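Local coordinates for uncharacterized protein (Thermus thermophilus HB8, PDB 6SCE) that is a DNA nuclease of type III CRISPR defence, switched on by cyclic oligoadenylate, at residues V545-R549 against G550-F554; P569-A572 against E573-R576; P598-P601 against N602-Y605; L501-A504 against V505-H508. All coordinates share one frame; numbering follows the deposited sequence. Where two conformers were deposited one is given.

Interaction 1: V545-R549 against G550-F554; sequences VFFHR and GALWF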
loop_
_atom_site.group_PDB
_atom_site.type_symbol
_atom_site.label_atom_id
_atom_site.label_comp_id
_atom_site.label_asym_id
_atom_site.label_seq_id
_atom_site.Cartn_x
_atom_site.Cartn_y
_atom_site.Cartn_z
ATOM N N VAL A 545 10.757 -15.303 -5.608
ATOM C CA VAL A 545 10.492 -13.875 -5.602
ATOM C C VAL A 545 11.340 -13.224 -6.690
ATOM O O VAL A 545 12.475 -13.629 -6.956
ATOM C CB VAL A 545 10.701 -13.256 -4.195
ATOM C CG1 VAL A 545 12.141 -13.407 -3.717
ATOM C CG2 VAL A 545 10.267 -11.795 -4.143
ATOM N N PHE A 546 10.751 -12.238 -7.357
ATOM C CA PHE A 546 11.516 -11.440 -8.299
ATOM C C PHE A 546 11.096 -9.973 -8.226
ATOM O O PHE A 546 9.966 -9.645 -7.802
ATOM C CB PHE A 546 11.517 -12.016 -9.744
ATOM C CG PHE A 546 10.175 -12.086 -10.414
ATOM C CD1 PHE A 546 9.360 -13.196 -10.251
ATOM C CD2 PHE A 546 9.774 -11.094 -11.299
ATOM C CE1 PHE A 546 8.136 -13.279 -10.902
ATOM C CE2 PHE A 546 8.560 -11.170 -11.965
ATOM C CZ PHE A 546 7.732 -12.257 -11.759
ATOM N N PHE A 547 12.029 -9.107 -8.615
ATOM C CA PHE A 547 11.809 -7.663 -8.621
ATOM C C PHE A 547 12.087 -7.153 -10.031
ATOM O O PHE A 547 13.112 -7.487 -10.616
ATOM C CB PHE A 547 12.711 -6.994 -7.581
ATOM C CG PHE A 547 12.518 -5.513 -7.484
ATOM C CD1 PHE A 547 11.314 -4.987 -7.065
ATOM C CD2 PHE A 547 13.543 -4.639 -7.843
ATOM C CE1 PHE A 547 11.115 -3.620 -7.003
ATOM C CE2 PHE A 547 13.357 -3.270 -7.764
ATOM C CZ PHE A 547 12.140 -2.761 -7.345
ATOM N N HIS A 548 11.145 -6.404 -10.603
ATOM C CA HIS A 548 11.372 -5.848 -11.926
ATOM C C HIS A 548 10.727 -4.479 -12.025
ATOM O O HIS A 548 9.516 -4.365 -11.959
ATOM C CB HIS A 548 10.810 -6.774 -13.003
ATOM C CG HIS A 548 11.175 -6.363 -14.394
ATOM N ND1 HIS A 548 12.473 -6.090 -14.765
ATOM C CD2 HIS A 548 10.415 -6.180 -15.503
ATOM C CE1 HIS A 548 12.495 -5.736 -16.042
ATOM N NE2 HIS A 548 11.261 -5.786 -16.512
ATOM N N ARG A 549 11.555 -3.450 -12.141
ATOM C CA ARG A 549 11.094 -2.088 -12.451
ATOM C C ARG A 549 10.051 -1.464 -11.514
ATOM O O ARG A 549 9.163 -0.773 -11.974
ATOM C CB ARG A 549 10.581 -2.057 -13.889
ATOM C CG ARG A 549 11.701 -2.413 -14.870
ATOM C CD ARG A 549 11.320 -2.154 -16.307
ATOM N NE ARG A 549 10.918 -0.766 -16.569
ATOM C CZ ARG A 549 11.741 0.268 -16.755
ATOM N NH1 ARG A 549 13.064 0.142 -16.679
ATOM N NH2 ARG A 549 11.223 1.461 -17.009
ATOM N N GLY A 550 10.160 -1.677 -10.207
ATOM C CA GLY A 550 9.207 -1.051 -9.245
ATOM C C GLY A 550 7.979 -1.879 -8.877
ATOM O O GLY A 550 6.965 -1.352 -8.287
ATOM N N ALA A 551 8.042 -3.164 -9.238
ATOM C CA ALA A 551 7.048 -4.131 -8.776
ATOM C C ALA A 551 7.755 -5.374 -8.250
ATOM O O ALA A 551 8.620 -5.954 -8.914
ATOM C CB ALA A 551 6.071 -4.484 -9.873
ATOM N N LEU A 552 7.418 -5.739 -7.019
ATOM C CA LEU A 552 7.859 -7.000 -6.431
ATOM C C LEU A 552 6.850 -8.087 -6.784
ATOM O O LEU A 552 5.637 -7.842 -6.819
ATOM C CB LEU A 552 7.945 -6.884 -4.909
ATOM C CG LEU A 552 8.711 -8.005 -4.209
ATOM C CD1 LEU A 552 10.145 -8.084 -4.650
ATOM C CD2 LEU A 552 8.659 -7.730 -2.713
ATOM N N TRP A 553 7.357 -9.291 -7.042
ATOM C CA TRP A 553 6.517 -10.447 -7.372
ATOM C C TRP A 553 6.883 -11.592 -6.446
ATOM O O TRP A 553 8.064 -11.866 -6.246
ATOM C CB TRP A 553 6.780 -10.942 -8.801
ATOM C CG TRP A 553 6.346 -10.035 -9.913
ATOM C CD1 TRP A 553 6.923 -8.859 -10.284
ATOM C CD2 TRP A 553 5.297 -10.280 -10.846
ATOM N NE1 TRP A 553 6.254 -8.321 -11.366
ATOM C CE2 TRP A 553 5.266 -9.184 -11.740
ATOM C CE3 TRP A 553 4.369 -11.317 -11.012
ATOM C CZ2 TRP A 553 4.343 -9.095 -12.780
ATOM C CZ3 TRP A 553 3.445 -11.216 -12.019
ATOM C CH2 TRP A 553 3.431 -10.105 -12.895
ATOM N N PHE A 554 5.862 -12.238 -5.889
ATOM C CA PHE A 554 6.018 -13.489 -5.174
ATOM C C PHE A 554 5.532 -14.609 -6.080
ATOM O O PHE A 554 4.547 -14.449 -6.804
ATOM C CB PHE A 554 5.193 -13.483 -3.891
ATOM C CG PHE A 554 5.644 -12.466 -2.889
ATOM C CD1 PHE A 554 6.992 -12.305 -2.599
ATOM C CD2 PHE A 554 4.720 -11.675 -2.225
ATOM C CE1 PHE A 554 7.406 -11.363 -1.676
ATOM C CE2 PHE A 554 5.131 -10.738 -1.295
ATOM C CZ PHE A 554 6.462 -10.588 -1.010
HETATM O O HOH W 1 7.347 -6.035 -12.743
#
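Phe546 and Trp553 stack on one another across an antiparallel beta hairpin. Their side chains point the same way, and the Phe546 ring lies as an offset stack over the five-membered ring of Trp553, centroids 4.1 Å apart and planes inclined by 14°. Trp553 CB sits over the same phenyl face, 3.4 Å from the centroid of the Phe546 ring, in a CH-pi contact. Phe546 CG lies between its own backbone N and carbonyl carbon (chi1 63°), which turns the ring across toward the partner strand. Beneath the stack the two residues form a hydrogen-bonded pair, Phe546 N to Trp553 O at 2.9 Å and Trp553 N to Phe546 O at 2.7 Å. The opposite face carries Phe547 and Leu552, with Phe547 CB 4.0 Å from Leu552 CD1.

The hydrogen bonding loosens toward the turn, where His548 and Arg549 are partly exposed and Arg549 and Gly550 both have positive phi, as in a type I' turn. His548 N still reaches Ala551 O at 3.1 Å, but the return bond from Ala551 N to His548 O is weak. A water bridges the two strands here: it donates to His548 O and accepts from Trp553 NE1 in the plane of the indole. At the turn itself Gly550 O accepts from N6 of an adenine of the bound RNA, consistent with a part in sensing the activator, while Arg549 reaches out to a salt bridge with Asp406.

Strands 519-528 and 584-592 flank the hairpin; helix 499-513 covers Phe546, helix 425-432 meets Phe547 and Leu552, and helix 561-579 packs on Phe554.

Interaction 2: P569-A572 against E573-R576; sequences PIMA and ELVR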
loop_
_atom_site.group_PDB
_atom_site.type_symbol
_atom_site.label_atom_id
_atom_site.label_comp_id
_atom_site.label_asym_id
_atom_site.label_seq_id
_atom_site.Cartn_x
_atom_site.Cartn_y
_atom_site.Cartn_z
ATOM N N PRO A 569 -6.417 -16.768 -2.238
ATOM C CA PRO A 569 -6.938 -15.748 -1.326
ATOM C C PRO A 569 -5.856 -15.164 -0.402
ATOM O O PRO A 569 -5.775 -13.949 -0.252
ATOM C CB PRO A 569 -7.984 -16.509 -0.501
ATOM C CG PRO A 569 -8.371 -17.681 -1.362
ATOM C CD PRO A 569 -7.117 -18.061 -2.087
ATOM N N ILE A 570 -5.041 -16.025 0.195
ATOM C CA ILE A 570 -3.970 -15.568 1.074
ATOM C C ILE A 570 -2.854 -14.914 0.261
ATOM O O ILE A 570 -2.333 -13.890 0.651
ATOM C CB ILE A 570 -3.440 -16.702 1.977
ATOM C CG1 ILE A 570 -4.447 -16.925 3.112
ATOM C CG2 ILE A 570 -2.055 -16.378 2.549
ATOM C CD1 ILE A 570 -3.966 -17.877 4.186
HETATM N N MSE A 571 -2.513 -15.493 -0.880
HETATM C CA MSE A 571 -1.471 -14.912 -1.717
HETATM C C MSE A 571 -1.800 -13.488 -2.124
HETATM O O MSE A 571 -0.906 -12.639 -2.116
HETATM C CB MSE A 571 -1.253 -15.764 -2.951
HETATM C CG MSE A 571 -0.045 -15.293 -3.740
HETATM SE SE MSE A 571 1.554 -16.038 -2.882
HETATM C CE MSE A 571 2.652 -15.965 -4.521
ATOM N N ALA A 572 -3.052 -13.217 -2.497
ATOM C CA ALA A 572 -3.444 -11.878 -2.962
ATOM C C ALA A 572 -3.223 -10.826 -1.874
ATOM O O ALA A 572 -2.800 -9.690 -2.164
ATOM C CB ALA A 572 -4.900 -11.864 -3.430
ATOM N N GLU A 573 -3.471 -11.217 -0.621
ATOM C CA GLU A 573 -3.313 -10.293 0.507
ATOM C C GLU A 573 -1.850 -10.147 0.891
ATOM O O GLU A 573 -1.422 -9.057 1.279
ATOM C CB GLU A 573 -4.129 -10.760 1.719
ATOM C CG GLU A 573 -5.622 -10.924 1.453
ATOM C CD GLU A 573 -6.314 -9.639 1.046
ATOM O OE1 GLU A 573 -5.804 -8.543 1.351
ATOM O OE2 GLU A 573 -7.379 -9.726 0.408
ATOM N N LEU A 574 -1.091 -11.242 0.816
ATOM C CA LEU A 574 0.348 -11.176 1.077
ATOM C C LEU A 574 1.005 -10.257 0.055
ATOM O O LEU A 574 1.837 -9.424 0.396
ATOM C CB LEU A 574 0.997 -12.573 1.006
ATOM C CG LEU A 574 2.524 -12.599 1.012
ATOM C CD1 LEU A 574 3.028 -12.201 2.400
ATOM C CD2 LEU A 574 3.067 -13.952 0.563
ATOM N N VAL A 575 0.634 -10.439 -1.210
ATOM C CA VAL A 575 1.200 -9.633 -2.290
ATOM C C VAL A 575 0.895 -8.150 -2.030
ATOM O O VAL A 575 1.803 -7.316 -2.066
ATOM C CB VAL A 575 0.666 -10.101 -3.658
ATOM C CG1 VAL A 575 0.986 -9.088 -4.770
ATOM C CG2 VAL A 575 1.264 -11.473 -4.001
ATOM N N ARG A 576 -0.371 -7.852 -1.733
ATOM C CA ARG A 576 -0.805 -6.485 -1.492
ATOM C C ARG A 576 -0.093 -5.858 -0.307
ATOM O O ARG A 576 0.455 -4.756 -0.407
ATOM C CB ARG A 576 -2.333 -6.406 -1.271
ATOM C CG ARG A 576 -2.836 -5.000 -0.911
ATOM C CD ARG A 576 -4.362 -4.911 -0.841
ATOM N NE ARG A 576 -4.923 -5.640 0.305
ATOM C CZ ARG A 576 -5.181 -5.124 1.517
ATOM N NH1 ARG A 576 -4.948 -3.844 1.800
ATOM N NH2 ARG A 576 -5.682 -5.904 2.470
#
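Met571 and Val575 lie one turn apart on helix 561-579, the crossover helix of a beta-alpha-beta unit between strands 551-558 and 584-592. The backbone carries the regular alpha-helical pattern: Leu574 N bonds to Ile570 O at 2.9 Å, Val575 N to Met571 O at 2.8 Å and Arg576 N to Ala572 O at 3.1 Å. Glu573 N adds only a weak bond to Ile570 O.

Apolar contacts mark the buried side. Met571 CG, of a residue present as selenomethionine, is 4.0 Å from Val575 CG2, the two side chains crossing obliquely. A bend at chi2 (81°) carries the Met571 chain round, and its SE comes within 4.3 Å of Leu574 CD2. Phe554 of strand 551-558 receives all three of these side chains.

The polar pair Glu573 and Arg576 lies toward helix 206-220, where Arg576 NH2 also bonds to Ser213 OG. The two form a salt bridge one turn apart, the arginine chain bent at chi3 to come side-on. Two of its nitrogens converge on a single oxygen, which lies in the guanidinium plane: NH2 meets Glu573 OE1 at 2.9 Å, nearly in line with the C-O bond, and NE meets Glu573 OE1 at 3.2 Å on the syn side but 25° out of the carboxylate plane.

Interaction 3: P598-P601 against N602-Y605; sequences PASP and NLVY
Ser600 meets Tyr605 at the edge of the aromatic ring, close to its plane, with the serine hydroxyl beside the phenol oxygen. Tyr605 OH donates to Ser600 OG at 3.2 Å, and Ser600 OG in turn donates to Pro598 O at 2.8 Å, so the serine oxygen relays a chain of two hydrogen bonds from the strand back into the loop. The second bond is not made on a lone pair: the hydroxyl stands 50° out of the carbonyl plane of Pro598. With chi1 at -47°, Ser600 OG is placed beside its own backbone N, on the side where both partners lie.

Pro598 approaches the same phenol differently. Its side chain runs at about a right angle to that of Tyr605, and Pro598 CD packs on Tyr605 CZ at 4.1 Å, near the phenol oxygen. Ser600 CB itself rests against Leu603 CB at 3.6 Å.

A type I beta turn from Ser600 to Leu603 brings these last two residues together, and in it Leu603 N makes a weak bond to Ser600 O at 3.3 Å. A water donates to Pro601 O at 3.1 Å and, weakly, to Leu603 O, linking the two carbonyls.

The turn leads straight into strand 603-607, which lies parallel to strand 584-592. Asn602 sends ND2 to Ala572 O of helix 561-579, and the same helix packs on Leu603 and Tyr605 through Ala568.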
loop_
_atom_site.group_PDB
_atom_site.type_symbol
_atom_site.label_atom_id
_atom_site.label_comp_id
_atom_site.label_asym_id
_atom_site.label_seq_id
_atom_site.Cartn_x
_atom_site.Cartn_y
_atom_site.Cartn_z
ATOM N N PRO A 598 -9.702 -18.079 -10.674
ATOM C CA PRO A 598 -10.627 -17.106 -10.089
ATOM C C PRO A 598 -10.128 -15.679 -10.330
ATOM O O PRO A 598 -8.921 -15.472 -10.477
ATOM C CB PRO A 598 -10.627 -17.465 -8.599
ATOM C CG PRO A 598 -9.320 -18.150 -8.354
ATOM C CD PRO A 598 -8.868 -18.750 -9.657
ATOM N N ALA A 599 -11.047 -14.718 -10.398
ATOM C CA ALA A 599 -10.690 -13.318 -10.649
ATOM C C ALA A 599 -9.679 -12.883 -9.594
ATOM O O ALA A 599 -9.921 -13.030 -8.387
ATOM C CB ALA A 599 -11.922 -12.428 -10.603
ATOM N N SER A 600 -8.528 -12.404 -10.047
ATOM C CA SER A 600 -7.460 -12.015 -9.132
ATOM C C SER A 600 -6.753 -10.807 -9.739
ATOM O O SER A 600 -5.890 -10.964 -10.607
ATOM C CB SER A 600 -6.483 -13.173 -8.918
ATOM O OG SER A 600 -7.152 -14.405 -8.649
ATOM N N PRO A 601 -7.127 -9.594 -9.300
ATOM C CA PRO A 601 -6.510 -8.373 -9.831
ATOM C C PRO A 601 -4.981 -8.297 -9.702
ATOM O O PRO A 601 -4.341 -7.639 -10.518
ATOM C CB PRO A 601 -7.153 -7.250 -8.999
ATOM C CG PRO A 601 -8.411 -7.837 -8.451
ATOM C CD PRO A 601 -8.129 -9.302 -8.262
ATOM N N ASN A 602 -4.403 -8.935 -8.695
ATOM C CA ASN A 602 -2.944 -8.873 -8.520
ATOM C C ASN A 602 -2.221 -10.199 -8.711
ATOM O O ASN A 602 -1.034 -10.283 -8.443
ATOM C CB ASN A 602 -2.559 -8.212 -7.181
ATOM C CG ASN A 602 -2.843 -9.076 -5.974
ATOM O OD1 ASN A 602 -3.496 -10.106 -6.066
ATOM N ND2 ASN A 602 -2.361 -8.631 -4.800
ATOM N N LEU A 603 -2.911 -11.225 -9.189
ATOM C CA LEU A 603 -2.240 -12.509 -9.477
ATOM C C LEU A 603 -2.266 -12.820 -10.970
ATOM O O LEU A 603 -3.169 -12.374 -11.670
ATOM C CB LEU A 603 -2.882 -13.642 -8.701
ATOM C CG LEU A 603 -3.047 -13.416 -7.198
ATOM C CD1 LEU A 603 -3.779 -14.591 -6.565
ATOM C CD2 LEU A 603 -1.689 -13.219 -6.539
ATOM N N VAL A 604 -1.251 -13.546 -11.435
ATOM C CA VAL A 604 -1.127 -13.978 -12.830
ATOM C C VAL A 604 -0.966 -15.507 -12.784
ATOM O O VAL A 604 -0.195 -16.030 -11.980
ATOM C CB VAL A 604 0.097 -13.323 -13.518
ATOM C CG1 VAL A 604 0.327 -13.878 -14.922
ATOM C CG2 VAL A 604 -0.065 -11.813 -13.573
ATOM N N TYR A 605 -1.732 -16.211 -13.613
ATOM C CA TYR A 605 -1.773 -17.670 -13.592
ATOM C C TYR A 605 -1.102 -18.238 -14.832
ATOM O O TYR A 605 -1.439 -17.852 -15.957
ATOM C CB TYR A 605 -3.214 -18.145 -13.535
ATOM C CG TYR A 605 -3.852 -17.877 -12.203
ATOM C CD1 TYR A 605 -4.492 -16.668 -11.944
ATOM C CD2 TYR A 605 -3.796 -18.817 -11.197
ATOM C CE1 TYR A 605 -5.077 -16.428 -10.712
ATOM C CE2 TYR A 605 -4.375 -18.587 -9.969
ATOM C CZ TYR A 605 -5.012 -17.390 -9.728
ATOM O OH TYR A 605 -5.578 -17.186 -8.495
HETATM O O HOH W 2 -2.383 -9.159 -12.315
#

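Interaction 4: L501-A504 against V505-H508; sequences LEYA and VYSH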
loop_
_atom_site.group_PDB
_atom_site.type_symbol
_atom_site.label_atom_id
_atom_site.label_comp_id
_atom_site.label_asym_id
_atom_site.label_seq_id
_atom_site.Cartn_x
_atom_site.Cartn_y
_atom_site.Cartn_z
ATOM N N LEU A 501 9.878 -28.156 -9.954
ATOM C CA LEU A 501 9.071 -27.078 -10.536
ATOM C C LEU A 501 9.633 -25.693 -10.138
ATOM O O LEU A 501 9.737 -24.801 -10.981
ATOM C CB LEU A 501 7.621 -27.204 -10.114
ATOM C CG LEU A 501 6.673 -26.154 -10.703
ATOM C CD1 LEU A 501 6.688 -26.155 -12.225
ATOM C CD2 LEU A 501 5.267 -26.399 -10.195
ATOM N N GLU A 502 10.005 -25.544 -8.866
ATOM C CA GLU A 502 10.590 -24.287 -8.355
ATOM C C GLU A 502 11.874 -23.915 -9.059
ATOM O O GLU A 502 12.093 -22.746 -9.364
ATOM C CB GLU A 502 10.881 -24.376 -6.858
ATOM C CG GLU A 502 9.651 -24.460 -5.985
ATOM C CD GLU A 502 9.982 -24.776 -4.551
ATOM O OE1 GLU A 502 11.188 -24.775 -4.195
ATOM O OE2 GLU A 502 9.024 -24.995 -3.778
ATOM N N TYR A 503 12.745 -24.894 -9.306
ATOM C CA TYR A 503 13.998 -24.619 -10.005
ATOM C C TYR A 503 13.782 -24.279 -11.469
ATOM O O TYR A 503 14.448 -23.391 -12.010
ATOM C CB TYR A 503 14.978 -25.783 -9.896
ATOM C CG TYR A 503 16.295 -25.442 -10.528
ATOM C CD1 TYR A 503 17.132 -24.502 -9.946
ATOM C CD2 TYR A 503 16.696 -26.027 -11.729
ATOM C CE1 TYR A 503 18.341 -24.166 -10.522
ATOM C CE2 TYR A 503 17.905 -25.692 -12.320
ATOM C CZ TYR A 503 18.727 -24.757 -11.711
ATOM O OH TYR A 503 19.937 -24.406 -12.274
ATOM N N ALA A 504 12.861 -24.987 -12.115
ATOM C CA ALA A 504 12.492 -24.681 -13.502
ATOM C C ALA A 504 11.886 -23.288 -13.623
ATOM O O ALA A 504 12.180 -22.551 -14.560
ATOM C CB ALA A 504 11.491 -25.703 -14.021
ATOM N N VAL A 505 10.998 -22.948 -12.700
ATOM C CA VAL A 505 10.347 -21.649 -12.776
ATOM C C VAL A 505 11.402 -20.559 -12.584
ATOM O O VAL A 505 11.486 -19.646 -13.394
ATOM C CB VAL A 505 9.175 -21.530 -11.790
ATOM C CG1 VAL A 505 8.689 -20.077 -11.677
ATOM C CG2 VAL A 505 8.024 -22.416 -12.263
ATOM N N TYR A 506 12.219 -20.686 -11.540
ATOM C CA TYR A 506 13.314 -19.757 -11.297
ATOM C C TYR A 506 14.268 -19.610 -12.479
ATOM O O TYR A 506 14.728 -18.496 -12.788
ATOM C CB TYR A 506 14.105 -20.169 -10.068
ATOM C CG TYR A 506 15.508 -19.598 -10.019
ATOM C CD1 TYR A 506 15.740 -18.298 -9.575
ATOM C CD2 TYR A 506 16.604 -20.354 -10.434
ATOM C CE1 TYR A 506 17.025 -17.776 -9.531
ATOM C CE2 TYR A 506 17.888 -19.846 -10.378
ATOM C CZ TYR A 506 18.092 -18.554 -9.940
ATOM O OH TYR A 506 19.369 -18.051 -9.906
ATOM N N SER A 507 14.578 -20.723 -13.141
ATOM C CA SER A 507 15.535 -20.682 -14.244
ATOM C C SER A 507 14.982 -19.895 -15.403
ATOM O O SER A 507 15.670 -19.048 -15.956
ATOM C CB SER A 507 15.939 -22.102 -14.698
ATOM O OG SER A 507 16.672 -22.770 -13.674
ATOM N N HIS A 508 13.750 -20.168 -15.791
ATOM C CA HIS A 508 13.165 -19.457 -16.907
ATOM C C HIS A 508 12.852 -17.996 -16.550
ATOM O O HIS A 508 12.884 -17.130 -17.424
ATOM C CB HIS A 508 11.928 -20.176 -17.426
ATOM C CG HIS A 508 12.236 -21.498 -18.057
ATOM N ND1 HIS A 508 12.973 -21.609 -19.218
ATOM C CD2 HIS A 508 11.939 -22.763 -17.677
ATOM C CE1 HIS A 508 13.109 -22.886 -19.529
ATOM N NE2 HIS A 508 12.483 -23.607 -18.617
#
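Val505 and Leu501 meet one turn apart in helix 499-513, an alpha helix packed on a mixed sheet in a domain whose architecture is consistent with a restriction-endonuclease-like nuclease fold. Val505 N bonds to Leu501 O at 2.8 Å, and the side chains cross at an angle, with Val505 CG2 4.0 Å from Leu501 CD1. Val505 CG1 stands anti to the backbone N (chi1 168°), which places CG2 beside that nitrogen and so toward the preceding turn. Both residues face Cys557 of strand 551-558, forming part of the apolar seam between helix and sheet.

Ala504 contributes mainly through its backbone. Its carbonyl receives His508 N at 3.1 Å in an almost straight bond (171°). His508 CD2 also lies 3.1 Å from Ala504 O, and His508 NE2 bonds to Glu454. The small methyl of Ala504 lies against Leu457 of helix 447-458.

Tyr503 has its hydroxyl bonded to the carbonyl of Arg444 and its ring edge-to-face with Trp480. Within the helix, its CE1 touches Tyr506 CD2 at 4.2 Å, while Ser507 OG lies over one face of its ring, 3.4 Å above the plane and displaced toward the rim. Ser507 N at 2.9 Å and Ser507 OG at 2.8 Å both donate to Tyr503 O, reaching that carbonyl oxygen from opposite faces of its plane.

Interactions 1, 2 and 3 form a connected cluster around one mixed sheet. Segment 569-576 of helix 561-579 lies against the hairpin of interaction 1, where Met571 CE is 3.3 Å from Phe554 O and Val575 CG2 is 3.9 Å from Phe554 CD2. It is joined to interaction 3 by a probable hydrogen bond of 2.9 Å from Asn602 ND2 to Ala572 O. Trp553 CZ3 and Val604 CG2, 3.9 Å apart, link interactions 1 and 3 directly. Interaction 4 stands apart, its nearest atoms about 6 Å from interaction 1. Nearest-atom distances to the bound RNA rise from about 3 Å for interaction 1, through about 6 and about 11 Å for interactions 2 and 3, to about 22 Å for interaction 4.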